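Local coordinates for protein putative methyltransferase (Porphyromonas gingivalis, PDB 3LL7) that is a putative methyltransferase, probably transferring a methyl group from S-adenosylmethionine to an acceptor that is not established, at residues A[133-136]-A[137-141]; A[295-299]-A[300-304]. All blocks are in the same frame, centred on the assembly; numbering follows the deposited sequence.

Contact 1 (A[133-136]-A[137-141])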
loop_
_atom_site.group_PDB
_atom_site.type_symbol
_atom_site.label_atom_id
_atom_site.label_comp_id
_atom_site.label_asym_id
_atom_site.label_seq_id
_atom_site.Cartn_x
_atom_site.Cartn_y
_atom_site.Cartn_z
ATOM N N HIS A 133 -19.773 -14.970 -7.782
ATOM C CA HIS A 133 -20.718 -15.027 -6.650
ATOM C C HIS A 133 -20.672 -13.774 -5.734
ATOM O O HIS A 133 -21.720 -13.217 -5.369
ATOM C CB HIS A 133 -20.427 -16.288 -5.820
ATOM C CG HIS A 133 -21.244 -16.398 -4.569
ATOM N ND1 HIS A 133 -22.495 -16.980 -4.541
ATOM C CD2 HIS A 133 -20.977 -16.018 -3.298
ATOM C CE1 HIS A 133 -22.966 -16.945 -3.303
ATOM N NE2 HIS A 133 -22.065 -16.362 -2.536
ATOM N N ASN A 134 -19.466 -13.372 -5.351
ATOM C CA ASN A 134 -19.246 -12.321 -4.352
ATOM C C ASN A 134 -19.548 -10.931 -4.870
ATOM O O ASN A 134 -20.170 -10.109 -4.160
ATOM C CB ASN A 134 -17.806 -12.337 -3.834
ATOM C CG ASN A 134 -17.500 -13.569 -2.993
ATOM O OD1 ASN A 134 -18.392 -14.158 -2.377
ATOM N ND2 ASN A 134 -16.243 -13.934 -2.939
ATOM N N ILE A 135 -19.088 -10.646 -6.092
ATOM C CA ILE A 135 -19.188 -9.273 -6.627
ATOM C C ILE A 135 -20.626 -8.706 -6.557
ATOM O O ILE A 135 -20.817 -7.603 -6.015
ATOM C CB ILE A 135 -18.476 -9.109 -8.021
ATOM C CG1 ILE A 135 -16.956 -9.067 -7.838
ATOM C CG2 ILE A 135 -18.986 -7.863 -8.767
ATOM C CD1 ILE A 135 -16.131 -9.236 -9.171
ATOM N N PRO A 136 -21.646 -9.455 -7.041
ATOM C CA PRO A 136 -23.015 -8.920 -6.932
ATOM C C PRO A 136 -23.527 -8.704 -5.497
ATOM O O PRO A 136 -24.437 -7.904 -5.299
ATOM C CB PRO A 136 -23.873 -9.969 -7.651
ATOM C CG PRO A 136 -22.945 -10.675 -8.543
ATOM C CD PRO A 136 -21.629 -10.713 -7.807
ATOM N N LEU A 137 -22.959 -9.397 -4.512
ATOM C CA LEU A 137 -23.344 -9.179 -3.111
ATOM C C LEU A 137 -22.688 -7.930 -2.509
ATOM O O LEU A 137 -23.056 -7.471 -1.414
ATOM C CB LEU A 137 -22.997 -10.411 -2.278
ATOM C CG LEU A 137 -23.588 -11.713 -2.834
ATOM C CD1 LEU A 137 -22.996 -12.901 -2.144
ATOM C CD2 LEU A 137 -25.113 -11.699 -2.707
ATOM N N LEU A 138 -21.688 -7.398 -3.208
ATOM C CA LEU A 138 -20.914 -6.280 -2.687
ATOM C C LEU A 138 -21.178 -4.954 -3.390
ATOM O O LEU A 138 -20.777 -3.907 -2.889
ATOM C CB LEU A 138 -19.417 -6.599 -2.740
ATOM C CG LEU A 138 -18.931 -7.704 -1.791
ATOM C CD1 LEU A 138 -17.733 -8.459 -2.383
ATOM C CD2 LEU A 138 -18.632 -7.151 -0.389
ATOM N N LEU A 139 -21.823 -4.999 -4.550
ATOM C CA LEU A 139 -22.051 -3.784 -5.317
ATOM C C LEU A 139 -23.297 -3.073 -4.817
ATOM O O LEU A 139 -24.290 -3.735 -4.502
ATOM C CB LEU A 139 -22.241 -4.089 -6.799
ATOM C CG LEU A 139 -21.130 -4.687 -7.665
ATOM C CD1 LEU A 139 -21.803 -5.275 -8.898
ATOM C CD2 LEU A 139 -20.102 -3.680 -8.059
ATOM N N ASN A 140 -23.236 -1.735 -4.768
ATOM C CA ASN A 140 -24.396 -0.882 -4.501
ATOM C C ASN A 140 -25.466 -1.118 -5.568
ATOM O O ASN A 140 -25.226 -1.844 -6.540
ATOM C CB ASN A 140 -23.993 0.611 -4.468
ATOM C CG ASN A 140 -22.723 0.873 -3.652
ATOM O OD1 ASN A 140 -22.340 0.072 -2.792
ATOM N ND2 ASN A 140 -22.057 1.995 -3.933
ATOM N N GLU A 141 -26.642 -0.520 -5.390
ATOM C CA GLU A 141 -27.714 -0.670 -6.369
ATOM C C GLU A 141 -27.390 0.072 -7.672
ATOM O O GLU A 141 -26.691 1.093 -7.664
ATOM C CB GLU A 141 -29.062 -0.206 -5.797
ATOM C CG GLU A 141 -30.276 -0.893 -6.449
ATOM C CD GLU A 141 -31.620 -0.311 -6.022
ATOM O OE1 GLU A 141 -31.736 0.928 -5.878
ATOM O OE2 GLU A 141 -32.578 -1.099 -5.847
#
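The ring of His-133 and the isobutyl end of Leu-137, one helical turn apart, lie at a slant to one another, with CD1 of Leu-137 set 3.6 Å from NE2 of His-133. That methyl meets the ring neither squarely over its face nor in its plane. A chi1 of 175° sets CG of His-133 beside its carbonyl carbon, and the same Leu-137 methyl also lies against the carbonyl oxygen. The ring nitrogens are engaged beyond the helix: NE2 is hydrogen-bonded to Ser-66 O and ND1 to Glu-8 OE1, which fixes the turn of the ring. Next along, Leu-138 directs CD1 at the backbone of Asn-134, 3.4 Å from its O, and also approaches Asn-134 CB, while the amide ND2 of Asn-134 is bonded to Tyr-68 O. On another side of the helix, CG2 of Ile-135 meets CD1 of Leu-139 at 3.8 Å, the two branched chains slanting across each other. All this happens at the C-terminal end of helix 125-138, the helix of the beta-alpha-beta unit between strands 117-122 and 144-149, an arrangement consistent with a Rossmann-like methyltransferase core. Ile-135 and Leu-139 both reach Val-145 of the following strand, and Ile-135 also packs on Phe-108 and Ile-109 of helix 106-112. The helix is kinked at Pro-136, whose N has no bond to the preceding turn. Beyond it, Leu-138 N bonds to Ile-135 O over 2.9 Å, an i to i+3 link, and Leu-139 N adds a weak bond to that same oxygen at 3.2 Å.

Contact 2 (A[295-299]-A[300-304])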
loop_
_atom_site.group_PDB
_atom_site.type_symbol
_atom_site.label_atom_id
_atom_site.label_comp_id
_atom_site.label_asym_id
_atom_site.label_seq_id
_atom_site.Cartn_x
_atom_site.Cartn_y
_atom_site.Cartn_z
ATOM N N TYR A 295 12.011 16.390 13.101
ATOM C CA TYR A 295 10.972 15.874 12.199
ATOM C C TYR A 295 11.415 14.620 11.474
ATOM O O TYR A 295 12.485 14.596 10.858
ATOM C CB TYR A 295 10.668 16.906 11.133
ATOM C CG TYR A 295 10.230 18.247 11.709
ATOM C CD1 TYR A 295 8.900 18.509 11.957
ATOM C CD2 TYR A 295 11.188 19.251 12.015
ATOM C CE1 TYR A 295 8.499 19.768 12.482
ATOM C CE2 TYR A 295 10.818 20.469 12.532
ATOM C CZ TYR A 295 9.471 20.743 12.748
ATOM O OH TYR A 295 9.102 21.968 13.265
ATOM N N GLU A 296 10.578 13.586 11.554
ATOM C CA GLU A 296 10.891 12.296 10.874
ATOM C C GLU A 296 9.840 12.003 9.799
ATOM O O GLU A 296 8.673 11.783 10.134
ATOM C CB GLU A 296 10.905 11.111 11.872
ATOM C CG GLU A 296 11.429 9.804 11.231
ATOM C CD GLU A 296 11.411 8.604 12.199
ATOM O OE1 GLU A 296 10.684 8.634 13.206
ATOM O OE2 GLU A 296 12.141 7.622 11.943
ATOM N N PRO A 297 10.252 11.961 8.523
ATOM C CA PRO A 297 9.271 11.813 7.420
ATOM C C PRO A 297 8.695 10.392 7.380
ATOM O O PRO A 297 9.393 9.404 7.740
ATOM C CB PRO A 297 10.107 12.082 6.154
ATOM C CG PRO A 297 11.470 11.662 6.537
ATOM C CD PRO A 297 11.612 12.150 8.009
ATOM N N HIS A 298 7.442 10.298 6.931
ATOM C CA HIS A 298 6.770 8.992 6.814
ATOM C C HIS A 298 7.335 8.143 5.673
ATOM O O HIS A 298 8.127 8.618 4.848
ATOM C CB HIS A 298 5.252 9.130 6.767
ATOM C CG HIS A 298 4.727 9.930 5.611
ATOM N ND1 HIS A 298 4.920 9.571 4.292
ATOM C CD2 HIS A 298 3.944 11.033 5.588
ATOM C CE1 HIS A 298 4.298 10.438 3.507
ATOM N NE2 HIS A 298 3.698 11.332 4.271
ATOM N N THR A 299 6.937 6.881 5.625
ATOM C CA THR A 299 7.550 5.928 4.699
ATOM C C THR A 299 7.302 6.233 3.228
ATOM O O THR A 299 8.136 5.890 2.376
ATOM C CB THR A 299 7.110 4.471 5.000
ATOM O OG1 THR A 299 5.689 4.336 4.924
ATOM C CG2 THR A 299 7.607 4.067 6.424
ATOM N N ALA A 300 6.174 6.860 2.928
ATOM C CA ALA A 300 5.857 7.180 1.528
ATOM C C ALA A 300 6.780 8.296 1.037
ATOM O O ALA A 300 7.248 8.256 -0.121
ATOM C CB ALA A 300 4.377 7.573 1.366
ATOM N N LEU A 301 7.047 9.283 1.889
ATOM C CA LEU A 301 8.016 10.328 1.522
ATOM C C LEU A 301 9.404 9.757 1.240
ATOM O O LEU A 301 10.048 10.123 0.277
ATOM C CB LEU A 301 8.141 11.400 2.587
ATOM C CG LEU A 301 7.079 12.482 2.395
ATOM C CD1 LEU A 301 7.034 13.321 3.610
ATOM C CD2 LEU A 301 7.377 13.368 1.141
ATOM N N LEU A 302 9.847 8.865 2.130
ATOM C CA LEU A 302 11.130 8.191 1.971
ATOM C C LEU A 302 11.219 7.398 0.665
ATOM O O LEU A 302 12.202 7.508 -0.061
ATOM C CB LEU A 302 11.392 7.274 3.182
ATOM C CG LEU A 302 11.669 7.991 4.510
ATOM C CD1 LEU A 302 11.693 6.960 5.671
ATOM C CD2 LEU A 302 12.952 8.786 4.456
ATOM N N LYS A 303 10.194 6.603 0.377
ATOM C CA LYS A 303 10.181 5.799 -0.839
ATOM C C LYS A 303 10.147 6.689 -2.095
ATOM O O LYS A 303 10.773 6.352 -3.098
ATOM C CB LYS A 303 8.966 4.863 -0.833
ATOM C CG LYS A 303 8.757 4.108 -2.160
ATOM C CD LYS A 303 9.880 3.096 -2.468
ATOM C CE LYS A 303 9.682 2.464 -3.828
ATOM N NZ LYS A 303 10.742 1.440 -4.132
ATOM N N ALA A 304 9.388 7.796 -2.040
ATOM C CA ALA A 304 9.253 8.723 -3.195
ATOM C C ALA A 304 10.555 9.463 -3.470
ATOM O O ALA A 304 10.791 9.904 -4.578
ATOM C CB ALA A 304 8.116 9.749 -2.930
#
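The imidazole of His-298 carries CD1 of Leu-301 over one face, 4.1 Å from the ring centroid and 17° off the normal, a CH-pi contact displaced toward the rim. At the ring edge, in plane, lies Ala-300 N, which gives a weak hydrogen bond to ND1 of His-298 (3.3 Å, N-H...N angle 125°). CE1 of His-298 also touches the Ala-300 methyl, CB, at 3.6 Å. Placing CG between the backbone N and the carbonyl carbon (chi1 61°) turns the ring back over the first turn of helix 299-304, where His-298 occupies the N-cap position. The main chain then takes up the helical pattern, Leu-302 N bonding to His-298 O at 3.2 Å. Just before the cap, Pro-297 ends strand 293-297; its CG meets CD2 of Leu-302 at 3.8 Å, the side chains at about a right angle. Strand and helix are thus joined through the single residue His-298 within the ferredoxin-like domain, and Ala-300 and Leu-301 pack against strands 225-233 and 258-263 respectively. The capping bond, though weak, is consistent with an unprotonated ND1; a neutral His-298 ring would then probably have its proton on NE2.

In the fold
Contacts 1 and 2 follow one another along the chain and lie on opposite sides of its centre, the centre of contact 1 about 24 Å and that of contact 2 about 14 Å from the centre of the chain. Their own centres are 37 Å apart and their nearest atoms about 27 Å, so neither touches the other. Residues 133-141 close a helix flanking the sheet that holds strands 117-122 and 144-149, whereas residues 295-304 run from the end of strand 293-297, in the other sheet, into helix 299-304. Contact 2 nevertheless borders both sheets, since strands 225-233 and 258-263 belong to the first. The formic acid about 3 Å from the His-298 side chain probably came from the crystallisation liquor.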